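Dehydroascorbate reductase (Chlamydomonas reinhardtii, PDB 5XFT) probably catalyses the reduction of dehydroascorbate to ascorbate at the expense of two glutathiones, as a member of the glutathione S-transferase superfamily. Local coordinates at residues L28-A33 and T154-A159; A33-Y38 and L194-H199; S94-I99 and D133-Q138; E127-M132 and K173-P178; Q142-G147 and L188-A193. All coordinates share one frame; numbering follows the deposited sequence.

Overall arrangement
Interaction 1 is the deepest of the five: it joins the thioredoxin-like N-terminal domain to the helical C-terminal domain through one thiol. Interaction 2, at the surface, joins the end of helix 22-33 and the loop after it to helix 195-199; it shares Ala33 with interaction 1 and is the one contact where opposite charges face each other. Interactions 3 and 4 both use helix 118-138, but 3 is a surface packing of a loop round a tyrosine ring, whereas 4 is a buried meeting of leucines and a tryptophan edge. Interaction 5 is partly buried and wholly aliphatic; its loop touches interaction 1 through Asp155 and interaction 3 through Phe146.

Interaction 1 of 5, residues L28-A33 and T154-A159; sequences LLAYEA and TDCSLA
Cys156 points its thiol straight at helix 22-33 and beds it against the backbone between Leu29 and Ala30. SG lies 3.6 Å from Ala30 N and 3.7 Å from Leu29 C, with no hydrogen bond across the contact, so the sulfur acts here as a compact packing atom. Its place follows from the first torsion: SG stands beside its own backbone N and anti to the carbonyl carbon (chi1 -66°), which sends it across to the other helix. Two beta carbons lie next to it. Leu29 CB, which faces helix 153-173, is 3.9 Å from Cys156 SG, while Ala30 CB comes past from the flank at 4.3 Å from the same sulfur. The branched end of Leu29 takes no part in gripping the thiol and runs on toward other partners. With only small groups in the gap, the two helices come close, the CA atoms of Leu29 and Cys156 being 5.6 Å apart. All three residues are buried, and they join the thioredoxin-like N-terminal domain to the helical C-terminal domain of this GST-superfamily protein. Around the contact, Trp197 of helix 195-199 packs on both Leu29 and Ala159, Val79 and Leu82 of helix 75-85 pack on Ala30, and Leu28 and Tyr31, on the same helix 22-33, reach Ile7 of strand 5-12.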
# COMPACT_ATOMS: atom_id res chain seq x y z
N LEU A 28 -2.03 0.86 7.39
CA LEU A 28 -1.50 2.03 8.08
C LEU A 28 -2.07 3.32 7.51
O LEU A 28 -2.47 4.23 8.25
CB LEU A 28 0.02 2.06 7.98
CG LEU A 28 0.79 0.90 8.61
CD1 LEU A 28 2.25 1.06 8.30
CD2 LEU A 28 0.56 0.91 10.09
N LEU A 29 -2.09 3.44 6.17
CA LEU A 29 -2.69 4.62 5.55
C LEU A 29 -4.17 4.73 5.90
O LEU A 29 -4.68 5.83 6.09
CB LEU A 29 -2.49 4.59 4.04
CG LEU A 29 -1.08 4.84 3.51
CD1 LEU A 29 -1.00 4.64 2.03
CD2 LEU A 29 -0.64 6.24 3.86
N ALA A 30 -4.87 3.59 5.98
CA ALA A 30 -6.27 3.63 6.39
C ALA A 30 -6.43 4.21 7.79
O ALA A 30 -7.31 5.04 8.03
CB ALA A 30 -6.88 2.24 6.31
N TYR A 31 -5.59 3.78 8.74
CA TYR A 31 -5.69 4.31 10.10
C TYR A 31 -5.33 5.79 10.15
O TYR A 31 -5.96 6.56 10.88
CB TYR A 31 -4.78 3.50 11.03
CG TYR A 31 -5.47 2.31 11.63
CD1 TYR A 31 -5.69 1.16 10.88
CD2 TYR A 31 -5.93 2.33 12.94
CE1 TYR A 31 -6.33 0.06 11.41
CE2 TYR A 31 -6.57 1.24 13.49
CZ TYR A 31 -6.78 0.11 12.72
OH TYR A 31 -7.42 -0.98 13.27
N GLU A 32 -4.31 6.21 9.39
CA GLU A 32 -3.94 7.62 9.37
C GLU A 32 -5.05 8.47 8.77
O GLU A 32 -5.30 9.59 9.23
CB GLU A 32 -2.65 7.79 8.57
CG GLU A 32 -1.42 7.23 9.26
CD GLU A 32 -0.92 8.14 10.37
OE1 GLU A 32 -1.23 9.35 10.32
OE2 GLU A 32 -0.23 7.63 11.29
N ALA A 33 -5.73 7.96 7.73
CA ALA A 33 -6.77 8.73 7.07
C ALA A 33 -7.95 9.00 7.99
O ALA A 33 -8.56 10.07 7.92
CB ALA A 33 -7.24 8.00 5.81
N THR A 154 -9.35 3.52 -2.10
CA THR A 154 -8.58 3.26 -3.31
C THR A 154 -7.18 3.87 -3.22
O THR A 154 -6.21 3.27 -3.69
CB THR A 154 -9.34 3.80 -4.52
OG1 THR A 154 -10.51 3.00 -4.73
CG2 THR A 154 -8.47 3.77 -5.76
N ASP A 155 -7.06 5.05 -2.62
CA ASP A 155 -5.74 5.61 -2.34
C ASP A 155 -4.94 4.67 -1.44
O ASP A 155 -3.76 4.41 -1.68
CB ASP A 155 -5.87 6.98 -1.68
CG ASP A 155 -6.37 8.04 -2.62
OD1 ASP A 155 -5.93 8.07 -3.79
OD2 ASP A 155 -7.22 8.85 -2.19
N CYS A 156 -5.58 4.18 -0.38
CA CYS A 156 -4.90 3.32 0.58
C CYS A 156 -4.45 2.01 -0.06
O CYS A 156 -3.40 1.48 0.31
CB CYS A 156 -5.80 3.04 1.78
SG CYS A 156 -6.17 4.52 2.78
N SER A 157 -5.23 1.48 -1.01
CA SER A 157 -4.83 0.23 -1.65
C SER A 157 -3.81 0.45 -2.76
O SER A 157 -2.87 -0.35 -2.91
CB SER A 157 -6.06 -0.49 -2.20
OG SER A 157 -5.67 -1.65 -2.91
N LEU A 158 -3.97 1.50 -3.56
CA LEU A 158 -3.22 1.64 -4.80
C LEU A 158 -1.97 2.49 -4.65
O LEU A 158 -0.98 2.25 -5.36
CB LEU A 158 -4.09 2.26 -5.89
CG LEU A 158 -5.12 1.37 -6.57
CD1 LEU A 158 -5.75 2.11 -7.73
CD2 LEU A 158 -4.49 0.06 -7.04
N ALA A 159 -1.98 3.48 -3.77
CA ALA A 159 -0.80 4.33 -3.61
C ALA A 159 0.44 3.55 -3.17
O ALA A 159 1.52 3.81 -3.73
CB ALA A 159 -1.12 5.47 -2.64

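Interaction 2 of 5, residues A33-Y38 and L194-H199; sequences AKKLPY and LPEWQH
Glu196 meets the end of helix 22-33 with two parts of its side chain. Glu196 CG lies 4.1 Å from Ala33 N, packing on the last turn of that helix. Farther out, Glu196 OE2 faces Lys35 NZ at 4.1 Å; the charges are opposite, but the gap is too long for a salt bridge, and the attraction is likely to be modest on this surface side of the molecule. A bend in the glutamate at chi2 (92°) turns the carboxylate aside after the CG. Lys35, bent at its last torsion, ends with its amine near that carboxylate without touching it; the two chains pass at a slant. Lys35 gets its place from the way the helix stops. It has positive phi (51°), and Lys35 N returns to Glu32 O while Leu36 N returns to Tyr31 O. On the other side, Glu196 sits in the first turn of helix 195-199, just behind Leu194 at the N-cap position. Glu32 packs outward on Glu196 and His199 of that helix, and its OE2 is hydrogen-bonded to Tyr38 OH, which holds the 33-38 connection in shape. The helix ending is a Schellman motif, and it lies within a beta-alpha-beta crossover of the thioredoxin-like domain, in which helix 22-33 connects the parallel strands 5-12 and 38-43.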
# COMPACT_ATOMS: atom_id res chain seq x y z
N ALA A 33 -5.73 7.96 7.73
CA ALA A 33 -6.77 8.73 7.07
C ALA A 33 -7.95 9.00 7.99
O ALA A 33 -8.56 10.07 7.92
CB ALA A 33 -7.24 8.00 5.81
N LYS A 34 -8.29 8.04 8.85
CA LYS A 34 -9.33 8.22 9.85
C LYS A 34 -8.82 8.79 11.16
O LYS A 34 -9.57 8.83 12.14
CB LYS A 34 -10.04 6.89 10.11
CG LYS A 34 -10.71 6.31 8.88
CD LYS A 34 -11.04 4.84 9.05
CE LYS A 34 -12.35 4.50 8.36
NZ LYS A 34 -13.44 5.44 8.78
N LYS A 35 -7.55 9.21 11.21
CA LYS A 35 -6.95 9.81 12.41
C LYS A 35 -7.16 8.93 13.64
O LYS A 35 -7.23 9.43 14.77
CB LYS A 35 -7.49 11.22 12.65
CG LYS A 35 -7.46 12.09 11.42
CD LYS A 35 -7.32 13.57 11.77
CE LYS A 35 -7.72 14.43 10.58
NZ LYS A 35 -6.76 14.26 9.45
N LEU A 36 -7.27 7.60 13.44
CA LEU A 36 -7.39 6.68 14.55
C LEU A 36 -6.01 6.38 15.13
O LEU A 36 -5.06 6.18 14.37
CB LEU A 36 -8.06 5.38 14.11
CG LEU A 36 -9.54 5.51 13.76
CD1 LEU A 36 -9.99 4.33 12.92
CD2 LEU A 36 -10.36 5.60 15.04
N PRO A 37 -5.88 6.34 16.45
CA PRO A 37 -4.58 6.01 17.04
C PRO A 37 -4.29 4.53 16.93
O PRO A 37 -5.19 3.68 16.93
CB PRO A 37 -4.73 6.45 18.50
CG PRO A 37 -6.20 6.31 18.77
CD PRO A 37 -6.91 6.62 17.47
N TYR A 38 -3.00 4.21 16.85
CA TYR A 38 -2.57 2.83 16.73
C TYR A 38 -1.13 2.74 17.23
O TYR A 38 -0.44 3.75 17.37
CB TYR A 38 -2.67 2.33 15.29
CG TYR A 38 -1.80 3.12 14.34
CD1 TYR A 38 -2.29 4.26 13.71
CD2 TYR A 38 -0.50 2.73 14.08
CE1 TYR A 38 -1.49 4.98 12.84
CE2 TYR A 38 0.30 3.44 13.21
CZ TYR A 38 -0.20 4.56 12.60
OH TYR A 38 0.61 5.27 11.75
N LEU A 194 1.12 14.79 1.75
CA LEU A 194 0.16 14.50 2.82
C LEU A 194 0.87 14.11 4.11
O LEU A 194 1.78 13.27 4.09
CB LEU A 194 -0.78 13.37 2.41
CG LEU A 194 -2.09 13.76 1.74
CD1 LEU A 194 -2.78 12.51 1.24
CD2 LEU A 194 -2.98 14.52 2.71
N PRO A 195 0.48 14.68 5.25
CA PRO A 195 1.03 14.21 6.53
C PRO A 195 0.69 12.76 6.82
O PRO A 195 1.50 12.06 7.45
CB PRO A 195 0.40 15.15 7.56
CG PRO A 195 -0.02 16.36 6.78
CD PRO A 195 -0.41 15.84 5.43
N GLU A 196 -0.49 12.29 6.40
CA GLU A 196 -0.83 10.88 6.58
C GLU A 196 0.18 9.99 5.87
O GLU A 196 0.60 8.96 6.41
CB GLU A 196 -2.24 10.60 6.06
CG GLU A 196 -3.36 11.21 6.88
CD GLU A 196 -3.78 12.58 6.38
OE1 GLU A 196 -2.91 13.47 6.24
OE2 GLU A 196 -4.99 12.76 6.12
N TRP A 197 0.59 10.37 4.65
CA TRP A 197 1.61 9.63 3.93
C TRP A 197 2.97 9.78 4.60
O TRP A 197 3.72 8.80 4.72
CB TRP A 197 1.66 10.12 2.49
CG TRP A 197 2.72 9.49 1.64
CD1 TRP A 197 4.02 9.89 1.52
CD2 TRP A 197 2.57 8.36 0.77
NE1 TRP A 197 4.69 9.07 0.64
CE2 TRP A 197 3.82 8.12 0.17
CE3 TRP A 197 1.50 7.52 0.46
CZ2 TRP A 197 4.02 7.08 -0.74
CZ3 TRP A 197 1.70 6.49 -0.44
CH2 TRP A 197 2.96 6.28 -1.03
N GLN A 198 3.30 10.99 5.05
CA GLN A 198 4.60 11.23 5.68
C GLN A 198 4.77 10.42 6.95
O GLN A 198 5.89 10.05 7.31
CB GLN A 198 4.76 12.72 5.99
CG GLN A 198 4.89 13.61 4.77
CD GLN A 198 4.92 15.08 5.13
OE1 GLN A 198 4.84 15.45 6.30
NE2 GLN A 198 5.04 15.93 4.12
N HIS A 199 3.67 10.14 7.66
CA HIS A 199 3.80 9.46 8.94
C HIS A 199 4.30 8.03 8.78
O HIS A 199 4.96 7.50 9.67
CB HIS A 199 2.47 9.49 9.69
CG HIS A 199 2.07 10.86 10.13
ND1 HIS A 199 2.89 11.96 9.99
CD2 HIS A 199 0.94 11.32 10.71
CE1 HIS A 199 2.28 13.03 10.46
NE2 HIS A 199 1.10 12.67 10.91

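Interaction 3 of 5, residues S94-I99 and D133-Q138; sequences SVPAEI and DDYLRQ
Val95 and Tyr135 bring the two backbones nearest, with their CA atoms 8.2 Å apart, just before the loop bends into a type I turn from Pro96 to Ile99. The Tyr135 ring bridges that gap, leaving its helix with CG anti to the backbone N (chi1 -168°). Val95 covers one face: its CG1 sits 4.2 Å from the centroid of the Tyr135 ring and 12° off the normal, a CH-pi contact, while its other branch, CG2, lies 3.6 Å from Tyr135 CE1. Pro96 CD meets Tyr135 CE2 at 3.6 Å, and Ile99 CD1 crosses at roughly a right angle to reach Tyr135 CD2 at 3.9 Å. His139, one turn further along, stacks with the same ring. Cutting Tyr135 back to an alanine would probably leave Val95 without its aromatic face and open a gap beside Pro96 and Ile99. Away from the ring, Arg137 NH2 bonds Asp133 OD2 at 2.8 Å in a salt bridge within helix 118-138. Between loop and helix no hydrogen bond forms, and even Tyr135 OH has carbon neighbours there, Val95 CA at 3.5 Å, so dispersion and shape fit carry the contact.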
# COMPACT_ATOMS: atom_id res chain seq x y z
N SER A 94 -15.99 5.68 -4.99
CA SER A 94 -16.76 5.49 -6.21
C SER A 94 -15.94 4.83 -7.31
O SER A 94 -16.52 4.45 -8.34
CB SER A 94 -17.29 6.83 -6.72
OG SER A 94 -17.78 7.63 -5.65
N VAL A 95 -14.64 4.67 -7.12
CA VAL A 95 -13.76 4.15 -8.18
C VAL A 95 -14.15 2.72 -8.52
O VAL A 95 -14.32 1.88 -7.61
CB VAL A 95 -12.30 4.21 -7.73
CG1 VAL A 95 -11.39 3.78 -8.88
CG2 VAL A 95 -11.96 5.61 -7.26
N PRO A 96 -14.30 2.38 -9.81
CA PRO A 96 -14.58 0.99 -10.19
C PRO A 96 -13.48 0.04 -9.74
O PRO A 96 -12.30 0.40 -9.68
CB PRO A 96 -14.67 1.05 -11.72
CG PRO A 96 -15.01 2.46 -12.03
CD PRO A 96 -14.36 3.30 -10.96
N ALA A 97 -13.88 -1.20 -9.46
CA ALA A 97 -12.95 -2.19 -8.93
C ALA A 97 -11.85 -2.53 -9.92
O ALA A 97 -10.70 -2.74 -9.51
CB ALA A 97 -13.71 -3.46 -8.53
N GLU A 98 -12.17 -2.59 -11.21
CA GLU A 98 -11.22 -3.10 -12.20
C GLU A 98 -9.97 -2.23 -12.32
O GLU A 98 -8.97 -2.69 -12.88
CB GLU A 98 -11.90 -3.22 -13.56
CG GLU A 98 -12.18 -1.87 -14.21
CD GLU A 98 -12.79 -1.99 -15.59
OE1 GLU A 98 -12.24 -1.41 -16.55
OE2 GLU A 98 -13.84 -2.67 -15.72
N ILE A 99 -10.00 -1.01 -11.81
CA ILE A 99 -8.93 -0.05 -12.02
C ILE A 99 -7.83 -0.28 -10.99
O ILE A 99 -8.09 -0.36 -9.78
CB ILE A 99 -9.47 1.39 -11.95
CG1 ILE A 99 -10.41 1.63 -13.13
CG2 ILE A 99 -8.34 2.40 -11.95
CD1 ILE A 99 -11.15 2.93 -13.07
N ASP A 133 -4.62 6.98 -14.54
CA ASP A 133 -4.31 8.35 -14.96
C ASP A 133 -5.55 9.04 -15.53
O ASP A 133 -5.88 10.17 -15.14
CB ASP A 133 -3.18 8.30 -15.99
CG ASP A 133 -2.91 9.63 -16.63
OD1 ASP A 133 -2.39 10.54 -15.95
OD2 ASP A 133 -3.22 9.77 -17.83
N ASP A 134 -6.26 8.36 -16.44
CA ASP A 134 -7.50 8.90 -16.99
C ASP A 134 -8.51 9.18 -15.89
O ASP A 134 -9.13 10.25 -15.86
CB ASP A 134 -8.09 7.93 -18.02
CG ASP A 134 -7.21 7.77 -19.24
OD1 ASP A 134 -6.28 8.60 -19.41
OD2 ASP A 134 -7.45 6.83 -20.03
N TYR A 135 -8.69 8.22 -14.97
CA TYR A 135 -9.65 8.41 -13.90
C TYR A 135 -9.32 9.67 -13.09
O TYR A 135 -10.19 10.53 -12.89
CB TYR A 135 -9.70 7.19 -12.99
CG TYR A 135 -10.88 7.23 -12.04
CD1 TYR A 135 -10.81 7.92 -10.83
CD2 TYR A 135 -12.08 6.60 -12.35
CE1 TYR A 135 -11.88 7.97 -9.96
CE2 TYR A 135 -13.16 6.64 -11.49
CZ TYR A 135 -13.06 7.33 -10.29
OH TYR A 135 -14.13 7.38 -9.43
N LEU A 136 -8.07 9.79 -12.64
CA LEU A 136 -7.70 10.96 -11.86
C LEU A 136 -7.88 12.25 -12.66
O LEU A 136 -8.16 13.31 -12.07
CB LEU A 136 -6.26 10.83 -11.36
CG LEU A 136 -6.02 9.76 -10.30
CD1 LEU A 136 -4.55 9.73 -9.89
CD2 LEU A 136 -6.90 10.00 -9.08
N ARG A 137 -7.73 12.19 -13.98
CA ARG A 137 -7.93 13.39 -14.79
C ARG A 137 -9.40 13.78 -14.86
O ARG A 137 -9.75 14.95 -14.69
CB ARG A 137 -7.36 13.20 -16.20
CG ARG A 137 -7.36 14.48 -17.04
CD ARG A 137 -6.64 14.31 -18.37
NE ARG A 137 -5.24 13.96 -18.19
CZ ARG A 137 -4.74 12.75 -18.42
NH1 ARG A 137 -5.52 11.77 -18.86
NH2 ARG A 137 -3.44 12.52 -18.23
N GLN A 138 -10.29 12.81 -15.12
CA GLN A 138 -11.71 13.14 -15.23
C GLN A 138 -12.31 13.61 -13.92
O GLN A 138 -13.39 14.21 -13.93
CB GLN A 138 -12.49 11.93 -15.74
CG GLN A 138 -12.35 11.71 -17.22
CD GLN A 138 -13.54 11.01 -17.81
OE1 GLN A 138 -13.92 9.93 -17.36
NE2 GLN A 138 -14.15 11.62 -18.82

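Interaction 4 of 5, residues E127-M132 and K173-P178; sequences EQLAGM and KGWELP
Leu129 CD1 is the one atom through which residues 127-132 touch residues 173-178, and it is packed from two directions. Against the tryptophan it lies near the plane of the indole, at the outer edge of the six-membered ring, 3.7 Å from Trp175 CH2 and 3.8 Å from Trp175 CZ2; it rests on the rim and not over a face. The leucine and the tryptophan come from opposite sides to meet there. The second partner is Leu177, whose CD1 is 3.8 Å from Leu129 CD1. Leu177 does not aim its beta carbon at the helix; its CG stands anti to the backbone N (chi1 -169°), and the end of the chain then bends back toward Leu129. Both leucines are buried. This is interior packing of the all-helical C-terminal domain of the GST fold: Leu129 also touches Leu162 of helix 153-173, Leu184 of helix 182-193 and Leu103 of helix 103-112, so the loop closes one side of a junction of four helices. Leu177 continues onto Leu184 and Leu188. Toward solvent the contact thins quickly. Trp175, partly exposed, also touches Leu169 of helix 153-173. Beyond it, Gly174 takes positive phi (68°) as the chain leaves that helix, and both it and Lys173 are exposed. Glu176, between the two packed residues, is exposed and poorly ordered. The CA atoms of Leu129 and Leu177 stay 8.9 Å apart.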
# COMPACT_ATOMS: atom_id res chain seq x y z
N GLU A 127 -1.42 -0.24 -19.53
CA GLU A 127 -2.88 -0.10 -19.55
C GLU A 127 -3.42 0.23 -18.15
O GLU A 127 -4.32 1.08 -18.01
CB GLU A 127 -3.53 -1.37 -20.09
CG GLU A 127 -5.03 -1.42 -19.85
CD GLU A 127 -5.72 -2.50 -20.65
OE1 GLU A 127 -6.75 -2.19 -21.29
OE2 GLU A 127 -5.26 -3.67 -20.64
N GLN A 128 -2.88 -0.41 -17.11
CA GLN A 128 -3.31 -0.10 -15.75
C GLN A 128 -3.03 1.36 -15.40
O GLN A 128 -3.93 2.09 -14.95
CB GLN A 128 -2.62 -1.04 -14.76
CG GLN A 128 -2.95 -2.50 -14.97
CD GLN A 128 -4.32 -2.87 -14.45
OE1 GLN A 128 -4.71 -2.47 -13.36
NE2 GLN A 128 -5.07 -3.64 -15.24
N LEU A 129 -1.78 1.80 -15.60
CA LEU A 129 -1.42 3.18 -15.31
C LEU A 129 -2.24 4.15 -16.14
O LEU A 129 -2.52 5.28 -15.71
CB LEU A 129 0.07 3.40 -15.57
CG LEU A 129 1.03 2.63 -14.67
CD1 LEU A 129 2.46 2.90 -15.10
CD2 LEU A 129 0.82 3.04 -13.23
N ALA A 130 -2.64 3.74 -17.35
CA ALA A 130 -3.49 4.58 -18.17
C ALA A 130 -4.87 4.73 -17.54
O ALA A 130 -5.41 5.84 -17.45
CB ALA A 130 -3.60 4.01 -19.58
N GLY A 131 -5.47 3.61 -17.11
CA GLY A 131 -6.74 3.66 -16.41
C GLY A 131 -6.73 4.60 -15.23
O GLY A 131 -7.57 5.50 -15.13
N MET A 132 -5.76 4.41 -14.32
CA MET A 132 -5.66 5.28 -13.15
C MET A 132 -5.48 6.74 -13.56
O MET A 132 -6.13 7.64 -13.01
CB MET A 132 -4.50 4.84 -12.26
CG MET A 132 -4.64 3.42 -11.73
SD MET A 132 -3.10 2.81 -11.03
CE MET A 132 -2.79 4.01 -9.75
N LYS A 173 15.23 -1.57 -13.45
CA LYS A 173 15.02 -1.65 -14.88
C LYS A 173 15.23 -0.33 -15.61
O LYS A 173 15.14 -0.29 -16.84
CB LYS A 173 13.60 -2.16 -15.19
CG LYS A 173 13.34 -3.60 -14.76
CD LYS A 173 13.97 -4.60 -15.72
CE LYS A 173 13.27 -5.95 -15.67
NZ LYS A 173 13.85 -6.84 -14.63
N GLY A 174 15.49 0.76 -14.89
CA GLY A 174 15.60 2.06 -15.53
C GLY A 174 14.28 2.55 -16.08
O GLY A 174 14.20 3.63 -16.66
N TRP A 175 13.23 1.74 -15.90
CA TRP A 175 11.89 2.14 -16.32
C TRP A 175 11.48 3.42 -15.61
O TRP A 175 11.92 3.71 -14.50
CB TRP A 175 10.89 1.02 -16.00
CG TRP A 175 9.48 1.29 -16.44
CD1 TRP A 175 8.90 0.91 -17.62
CD2 TRP A 175 8.46 1.97 -15.69
NE1 TRP A 175 7.59 1.32 -17.65
CE2 TRP A 175 7.30 1.97 -16.48
CE3 TRP A 175 8.42 2.57 -14.43
CZ2 TRP A 175 6.11 2.56 -16.06
CZ3 TRP A 175 7.24 3.16 -14.01
CH2 TRP A 175 6.10 3.15 -14.82
N GLU A 176 10.64 4.21 -16.28
CA GLU A 176 10.21 5.47 -15.71
C GLU A 176 8.74 5.70 -15.99
O GLU A 176 8.19 5.19 -16.98
CB GLU A 176 11.04 6.63 -16.25
CG GLU A 176 11.61 7.51 -15.16
CD GLU A 176 12.89 8.20 -15.58
OE1 GLU A 176 12.83 9.06 -16.49
OE2 GLU A 176 13.94 7.89 -15.00
N LEU A 177 8.10 6.43 -15.10
CA LEU A 177 6.71 6.82 -15.28
C LEU A 177 6.63 7.89 -16.36
O LEU A 177 7.16 9.00 -16.16
CB LEU A 177 6.15 7.34 -13.96
CG LEU A 177 4.64 7.57 -13.86
CD1 LEU A 177 3.90 6.25 -13.96
CD2 LEU A 177 4.30 8.28 -12.57
N PRO A 178 6.01 7.62 -17.50
CA PRO A 178 5.97 8.61 -18.59
C PRO A 178 5.44 9.96 -18.12
O PRO A 178 4.54 10.04 -17.28
CB PRO A 178 5.04 7.97 -19.62
CG PRO A 178 5.18 6.51 -19.38
CD PRO A 178 5.42 6.33 -17.91

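Interaction 5 of 5, residues Q142-G147 and L188-A193; sequences QGPLFG and LAALKA
Pro144 and Leu145 lean on Ala190 and Leu191 of helix 182-193 from the loop that leads into helix 153-173, a part of the helical C-terminal domain of the GST fold. The start of that helix is consistent with the N-capping box known at this place in GSTs: Asp155 OD2 accepts a weak hydrogen bond from Asn152 N. The same carboxylate also holds the loop, Asp155 OD1 taking Phe146 N and Asp155 OD2 taking Gly147 N. With the loop held in this way, the two residues just ahead of Phe146 face the neighbouring helix. Ala190 is the centre of the contact. Its CB points at the loop; Ala190 CB meets Pro144 CG at 3.9 Å and Leu145 CD2 at the same 3.9 Å, so one methyl touches both the proline ring and the leucine branch. Leu145 is buried, Pro144 partly exposed. The backbones approach accordingly, Pro144 and Ala190 having their CA atoms 6.7 Å apart. Just upstream, Gly143 has phi of 144°, a backbone shape in which a beta carbon would run into the carbonyl oxygen of the residue before. No hydrogen bond crosses between the segments; the join is purely aliphatic. Further out, Leu194 packs on Leu145, and Ala159 of helix 153-173 and Leu151 pack on Leu191. The first torsion of Leu145 places CG beside the backbone N and anti to the carbonyl carbon (chi1 -44°), and of its two methyls it is Leu145 CD2 that meets Leu191 CD2, at 4.1 Å.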
# COMPACT_ATOMS: atom_id res chain seq x y z
N GLN A 142 -12.48 17.42 -8.32
CA GLN A 142 -12.71 17.02 -6.94
C GLN A 142 -11.42 17.03 -6.13
O GLN A 142 -11.47 17.19 -4.91
CB GLN A 142 -13.37 15.64 -6.92
CG GLN A 142 -14.45 15.48 -7.99
CD GLN A 142 -15.21 14.17 -7.86
OE1 GLN A 142 -14.68 13.18 -7.37
NE2 GLN A 142 -16.48 14.18 -8.28
N GLY A 143 -10.28 16.89 -6.79
CA GLY A 143 -9.00 16.83 -6.12
C GLY A 143 -8.03 15.87 -6.80
O GLY A 143 -8.41 15.10 -7.69
N PRO A 144 -6.76 15.90 -6.39
CA PRO A 144 -5.74 15.09 -7.06
C PRO A 144 -5.69 13.62 -6.62
O PRO A 144 -5.04 12.82 -7.30
CB PRO A 144 -4.44 15.81 -6.70
CG PRO A 144 -4.72 16.45 -5.38
CD PRO A 144 -6.19 16.76 -5.33
N LEU A 145 -6.35 13.26 -5.53
CA LEU A 145 -6.42 11.87 -5.09
C LEU A 145 -7.73 11.23 -5.52
O LEU A 145 -8.69 11.90 -5.88
CB LEU A 145 -6.28 11.78 -3.57
CG LEU A 145 -5.20 12.63 -2.92
CD1 LEU A 145 -5.30 12.48 -1.42
CD2 LEU A 145 -3.83 12.21 -3.42
N PHE A 146 -7.76 9.90 -5.46
CA PHE A 146 -9.00 9.18 -5.74
C PHE A 146 -10.11 9.59 -4.78
O PHE A 146 -11.28 9.42 -5.11
CB PHE A 146 -8.77 7.67 -5.65
CG PHE A 146 -7.94 7.12 -6.76
CD1 PHE A 146 -6.58 6.88 -6.57
CD2 PHE A 146 -8.50 6.83 -8.00
CE1 PHE A 146 -5.81 6.37 -7.59
CE2 PHE A 146 -7.73 6.31 -9.02
CZ PHE A 146 -6.38 6.09 -8.82
N GLY A 147 -9.76 10.11 -3.61
CA GLY A 147 -10.75 10.62 -2.67
C GLY A 147 -10.76 12.13 -2.67
O GLY A 147 -10.93 12.76 -1.62
N LEU A 188 1.38 11.51 -7.28
CA LEU A 188 2.52 11.20 -6.43
C LEU A 188 2.95 12.42 -5.62
O LEU A 188 3.17 12.32 -4.41
CB LEU A 188 3.68 10.67 -7.27
CG LEU A 188 3.52 9.19 -7.64
CD1 LEU A 188 4.18 8.88 -8.97
CD2 LEU A 188 4.07 8.29 -6.54
N ALA A 189 3.05 13.59 -6.26
CA ALA A 189 3.40 14.80 -5.51
C ALA A 189 2.40 15.08 -4.39
O ALA A 189 2.78 15.43 -3.27
CB ALA A 189 3.50 16.00 -6.45
N ALA A 190 1.11 14.91 -4.69
CA ALA A 190 0.07 15.14 -3.69
C ALA A 190 0.22 14.19 -2.51
O ALA A 190 0.13 14.61 -1.35
CB ALA A 190 -1.31 15.00 -4.32
N LEU A 191 0.44 12.90 -2.79
CA LEU A 191 0.64 11.93 -1.71
C LEU A 191 1.85 12.28 -0.87
O LEU A 191 1.80 12.25 0.36
CB LEU A 191 0.78 10.52 -2.28
CG LEU A 191 -0.48 9.88 -2.84
CD1 LEU A 191 -0.13 8.70 -3.70
CD2 LEU A 191 -1.38 9.46 -1.71
N LYS A 192 2.96 12.62 -1.52
CA LYS A 192 4.15 13.00 -0.78
C LYS A 192 3.94 14.26 0.04
O LYS A 192 4.65 14.46 1.03
CB LYS A 192 5.33 13.15 -1.75
CG LYS A 192 5.57 11.89 -2.58
CD LYS A 192 7.03 11.70 -2.93
CE LYS A 192 7.32 12.09 -4.36
NZ LYS A 192 8.55 11.42 -4.87
N ALA A 193 2.96 15.09 -0.32
CA ALA A 193 2.65 16.25 0.51
C ALA A 193 1.83 15.91 1.75
O ALA A 193 1.86 16.68 2.72
CB ALA A 193 1.92 17.31 -0.32